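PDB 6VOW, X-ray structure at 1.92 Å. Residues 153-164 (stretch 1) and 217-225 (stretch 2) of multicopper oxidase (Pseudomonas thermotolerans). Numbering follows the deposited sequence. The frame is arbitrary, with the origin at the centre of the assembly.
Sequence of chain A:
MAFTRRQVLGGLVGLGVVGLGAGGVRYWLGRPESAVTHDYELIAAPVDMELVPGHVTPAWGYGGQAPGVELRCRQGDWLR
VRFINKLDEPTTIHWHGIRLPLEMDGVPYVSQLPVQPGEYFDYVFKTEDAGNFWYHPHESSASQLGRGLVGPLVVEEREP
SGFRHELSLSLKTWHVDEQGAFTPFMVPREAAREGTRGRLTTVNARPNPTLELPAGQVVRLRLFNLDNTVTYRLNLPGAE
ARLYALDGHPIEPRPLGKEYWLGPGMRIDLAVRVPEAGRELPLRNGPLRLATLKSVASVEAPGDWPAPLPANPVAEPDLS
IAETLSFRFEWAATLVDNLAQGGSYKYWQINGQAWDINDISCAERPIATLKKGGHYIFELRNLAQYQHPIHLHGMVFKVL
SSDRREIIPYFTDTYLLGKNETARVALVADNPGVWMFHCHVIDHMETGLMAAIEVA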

# COMPACT_ATOMS: atom_id res chain seq x y z
N LEU A 153 -6.18 -0.20 6.22
CA LEU A 153 -6.36 0.82 7.30
C LEU A 153 -6.91 2.12 6.74
O LEU A 153 -6.30 2.73 5.87
CB LEU A 153 -5.05 1.14 7.97
CG LEU A 153 -4.96 2.24 9.00
CD1 LEU A 153 -5.98 2.02 10.07
CD2 LEU A 153 -3.56 2.32 9.57
N VAL A 154 -8.12 2.49 7.15
CA VAL A 154 -8.73 3.79 6.77
C VAL A 154 -8.59 4.78 7.91
O VAL A 154 -9.01 4.48 9.03
CB VAL A 154 -10.23 3.63 6.43
CG1 VAL A 154 -10.84 4.94 6.04
CG2 VAL A 154 -10.42 2.67 5.26
N VAL A 155 -7.98 5.94 7.65
CA VAL A 155 -8.01 7.05 8.53
C VAL A 155 -9.04 8.03 7.98
O VAL A 155 -8.83 8.62 6.93
CB VAL A 155 -6.60 7.66 8.71
CG1 VAL A 155 -6.64 8.85 9.71
CG2 VAL A 155 -5.63 6.57 9.24
N GLU A 156 -10.22 8.09 8.64
CA GLU A 156 -11.26 8.97 8.28
C GLU A 156 -10.79 10.46 8.35
O GLU A 156 -9.96 10.86 9.19
CB GLU A 156 -12.49 8.70 9.15
CG GLU A 156 -13.13 7.33 8.81
CD GLU A 156 -14.30 6.90 9.69
OE1 GLU A 156 -14.80 7.82 10.36
OE2 GLU A 156 -14.70 5.69 9.71
N GLU A 157 -11.27 11.26 7.41
CA GLU A 157 -10.98 12.76 7.47
C GLU A 157 -11.55 13.36 8.81
O GLU A 157 -12.54 12.88 9.36
CB GLU A 157 -11.62 13.53 6.31
CG GLU A 157 -11.06 13.23 4.91
CD GLU A 157 -11.44 11.79 4.42
OE1 GLU A 157 -12.59 11.24 4.67
OE2 GLU A 157 -10.56 11.19 3.77
N ARG A 158 -10.91 14.38 9.32
CA ARG A 158 -11.37 14.98 10.58
C ARG A 158 -12.75 15.58 10.38
O ARG A 158 -13.65 15.37 11.20
CB ARG A 158 -10.40 16.01 11.12
CG ARG A 158 -10.81 16.45 12.56
CD ARG A 158 -9.70 17.09 13.37
NE ARG A 158 -8.89 17.74 12.35
CZ ARG A 158 -7.65 17.45 12.02
NH1 ARG A 158 -6.92 16.60 12.71
NH2 ARG A 158 -7.09 18.12 10.99
N GLU A 159 -12.96 16.29 9.29
CA GLU A 159 -14.29 16.79 8.98
C GLU A 159 -14.88 15.91 7.90
O GLU A 159 -14.15 15.37 7.05
CB GLU A 159 -14.26 18.30 8.49
CG GLU A 159 -13.62 19.32 9.46
CD GLU A 159 -14.23 19.35 10.91
OE1 GLU A 159 -15.43 19.01 11.09
OE2 GLU A 159 -13.51 19.73 11.90
N PRO A 160 -16.20 15.81 7.87
CA PRO A 160 -16.91 14.98 6.94
C PRO A 160 -16.50 15.32 5.53
O PRO A 160 -16.54 16.45 5.14
CB PRO A 160 -18.42 15.34 7.19
CG PRO A 160 -18.45 16.47 8.14
CD PRO A 160 -17.12 16.43 8.86
N SER A 161 -16.06 14.34 4.76
CA SER A 161 -15.94 14.58 3.34
C SER A 161 -17.39 14.63 2.93
O SER A 161 -18.27 14.00 3.57
CB SER A 161 -15.24 13.41 2.65
OG SER A 161 -16.12 12.30 2.64
N GLY A 162 -17.67 15.30 1.88
CA GLY A 162 -19.01 15.12 1.34
C GLY A 162 -19.31 13.73 0.79
O GLY A 162 -20.28 13.60 0.12
N PHE A 163 -18.54 12.68 0.99
CA PHE A 163 -18.98 11.38 0.46
C PHE A 163 -20.06 10.75 1.27
O PHE A 163 -19.92 10.57 2.46
CB PHE A 163 -17.83 10.41 0.28
CG PHE A 163 -16.91 10.76 -0.85
CD1 PHE A 163 -17.23 10.45 -2.14
CD2 PHE A 163 -15.69 11.39 -0.60
CE1 PHE A 163 -16.40 10.77 -3.18
CE2 PHE A 163 -14.87 11.67 -1.65
CZ PHE A 163 -15.22 11.30 -2.94
N ARG A 164 -21.11 10.35 0.58
CA ARG A 164 -22.25 9.68 1.21
C ARG A 164 -22.03 8.17 1.34
O ARG A 164 -22.68 7.52 2.13
CB ARG A 164 -23.57 9.95 0.42
CG ARG A 164 -23.72 11.38 -0.02
CD ARG A 164 -25.13 11.92 0.15
NE ARG A 164 -25.08 13.24 0.80
CZ ARG A 164 -25.11 13.48 2.13
NH1 ARG A 164 -25.24 12.48 3.02
NH2 ARG A 164 -25.01 14.74 2.56
N GLN A 217 -25.75 7.65 -7.13
CA GLN A 217 -24.98 8.26 -6.02
C GLN A 217 -23.48 8.40 -6.39
O GLN A 217 -23.01 7.68 -7.29
CB GLN A 217 -25.23 7.41 -4.77
CG GLN A 217 -25.33 8.17 -3.45
CD GLN A 217 -26.70 8.59 -3.08
OE1 GLN A 217 -27.17 8.35 -1.95
NE2 GLN A 217 -27.36 9.23 -4.00
N VAL A 218 -22.72 9.31 -5.79
CA VAL A 218 -21.24 9.27 -5.92
C VAL A 218 -20.61 8.44 -4.78
O VAL A 218 -20.85 8.65 -3.62
CB VAL A 218 -20.62 10.68 -6.01
CG1 VAL A 218 -19.11 10.67 -5.90
CG2 VAL A 218 -20.97 11.34 -7.33
N VAL A 219 -19.80 7.44 -5.15
CA VAL A 219 -19.31 6.50 -4.20
C VAL A 219 -17.84 6.61 -4.20
O VAL A 219 -17.27 6.65 -5.21
CB VAL A 219 -19.67 5.06 -4.52
CG1 VAL A 219 -18.98 4.16 -3.51
CG2 VAL A 219 -21.20 4.87 -4.50
N ARG A 220 -17.24 6.65 -3.04
CA ARG A 220 -15.79 6.65 -2.88
C ARG A 220 -15.34 5.22 -2.76
O ARG A 220 -15.64 4.54 -1.75
CB ARG A 220 -15.49 7.32 -1.59
CG ARG A 220 -14.06 7.29 -1.22
CD ARG A 220 -13.96 7.90 0.14
NE ARG A 220 -12.62 8.34 0.42
CZ ARG A 220 -12.34 9.19 1.39
NH1 ARG A 220 -13.35 9.71 2.10
NH2 ARG A 220 -11.07 9.56 1.62
N LEU A 221 -14.65 4.74 -3.78
CA LEU A 221 -14.11 3.39 -3.81
C LEU A 221 -12.72 3.51 -3.33
O LEU A 221 -11.88 4.22 -3.93
CB LEU A 221 -14.08 2.82 -5.25
CG LEU A 221 -15.36 2.70 -6.01
CD1 LEU A 221 -15.07 2.04 -7.36
CD2 LEU A 221 -16.29 1.86 -5.19
N ARG A 222 -12.47 2.87 -2.23
CA ARG A 222 -11.13 2.90 -1.64
C ARG A 222 -10.45 1.66 -2.19
O ARG A 222 -10.90 0.56 -1.92
CB ARG A 222 -11.24 2.79 -0.10
CG ARG A 222 -12.00 3.94 0.53
CD ARG A 222 -12.18 3.68 2.00
NE ARG A 222 -12.86 4.79 2.74
CZ ARG A 222 -12.28 5.91 3.14
NH1 ARG A 222 -11.08 6.21 2.84
NH2 ARG A 222 -12.97 6.83 3.84
N LEU A 223 -9.39 1.85 -2.97
CA LEU A 223 -8.75 0.72 -3.71
C LEU A 223 -7.41 0.52 -3.11
O LEU A 223 -6.58 1.45 -3.11
CB LEU A 223 -8.61 1.09 -5.15
CG LEU A 223 -9.98 0.92 -5.83
CD1 LEU A 223 -10.16 1.89 -6.98
CD2 LEU A 223 -10.04 -0.49 -6.36
N PHE A 224 -7.22 -0.66 -2.56
CA PHE A 224 -5.98 -1.05 -1.92
C PHE A 224 -5.34 -2.20 -2.69
O PHE A 224 -5.96 -3.25 -2.92
CB PHE A 224 -6.21 -1.55 -0.49
CG PHE A 224 -7.01 -0.64 0.39
CD1 PHE A 224 -8.37 -0.63 0.33
CD2 PHE A 224 -6.38 0.17 1.30
CE1 PHE A 224 -9.08 0.18 1.22
CE2 PHE A 224 -7.07 1.04 2.11
CZ PHE A 224 -8.44 0.99 2.12
N ASN A 225 -4.10 -2.01 -3.07
CA ASN A 225 -3.39 -3.12 -3.71
C ASN A 225 -2.61 -3.81 -2.59
O ASN A 225 -1.56 -3.31 -2.12
CB ASN A 225 -2.49 -2.62 -4.85
CG ASN A 225 -1.67 -3.77 -5.47
OD1 ASN A 225 -1.49 -4.83 -4.86
ND2 ASN A 225 -1.20 -3.55 -6.70
O HOH W 1 -10.32 8.71 4.56
O HOH W 2 -16.01 8.84 2.72
O HOH W 3 -21.35 10.81 -2.14

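Strand 153-156 and strand 218-225 run in roughly opposite directions, at 142°, and approach no closer than 9.9 Å between axes, so the contact is made largely by side chains and waters rather than by direct backbone pairing. Leu153 points its CA-to-CB bond away from stretch 2 and contributes its carbonyl instead: Leu153 O lies 4.2 Å from Phe224 CE2, near the plane of the ring and at its edge. Val154 points toward stretch 2 and touches two residues. Its CG2 packs 4.1 Å from Phe224 CZ, again at the ring edge, while its CG1 sits over one face of the Arg222 guanidinium, 3.4 Å from Arg222 CZ. A methyl against this flat face leaves the N-H groups, which lie in the guanidinium plane, free to bond in that plane. The CA-to-CB bond of Val155 points away, but its backbone takes part through water 1, which donates to Val155 O (2.8 Å) and to Glu157 OE2 (2.6 Å) and accepts from Arg222 NH1 (3.1 Å). One water thus ties the Val155 carbonyl, the Glu157 carboxylate and Arg222 together.

Glu157 forms the polar centre of the contact. Its CA-to-CB bond points sideways, yet the bent side chain (chi1 m, chi2 p) brings the carboxylate to Arg220, whose three t rotamers extend it to meet the acid. The salt bridge is two-pronged: Arg220 NH2 donates to Glu157 OE2 at 2.7 Å and 174°, and Arg220 NH1 to Glu157 OE1 at 3.1 Å and 164°. OE2 lies near the guanidinium plane, where the N-H bonds point, which accounts for the nearly straight geometry. Arg222 is a more distant charge, with its NH2 4.5 Å from Glu157 OE1, beyond salt-bridge range.

Residues 158-160 loop out of reach, and the chain returns at Ser161. Its OG accepts a hydrogen bond from Phe163 N (3.0 Å, 161°), bracing the turn across Gly162. Water 2 accepts from Arg220 NH1 at 2.9 Å and has a weak bond to Ser161 OG at 3.5 Å. Arg220 CB stands 3.8 Å from the centroid of the Phe163 ring, 17° off the normal, a CH-pi contact over the face; farther along the same side chain, Phe163 CE2 lies over one face of the guanidinium. Phe163 CE1 also packs 3.8 Å from Val218 CG1. The CA-to-CB bond of Arg164 points toward stretch 2, but the end of this poorly ordered side chain leads off; water 3 links the backbones, accepting from Arg164 N (2.8 Å) and donating to Val218 O (2.7 Å).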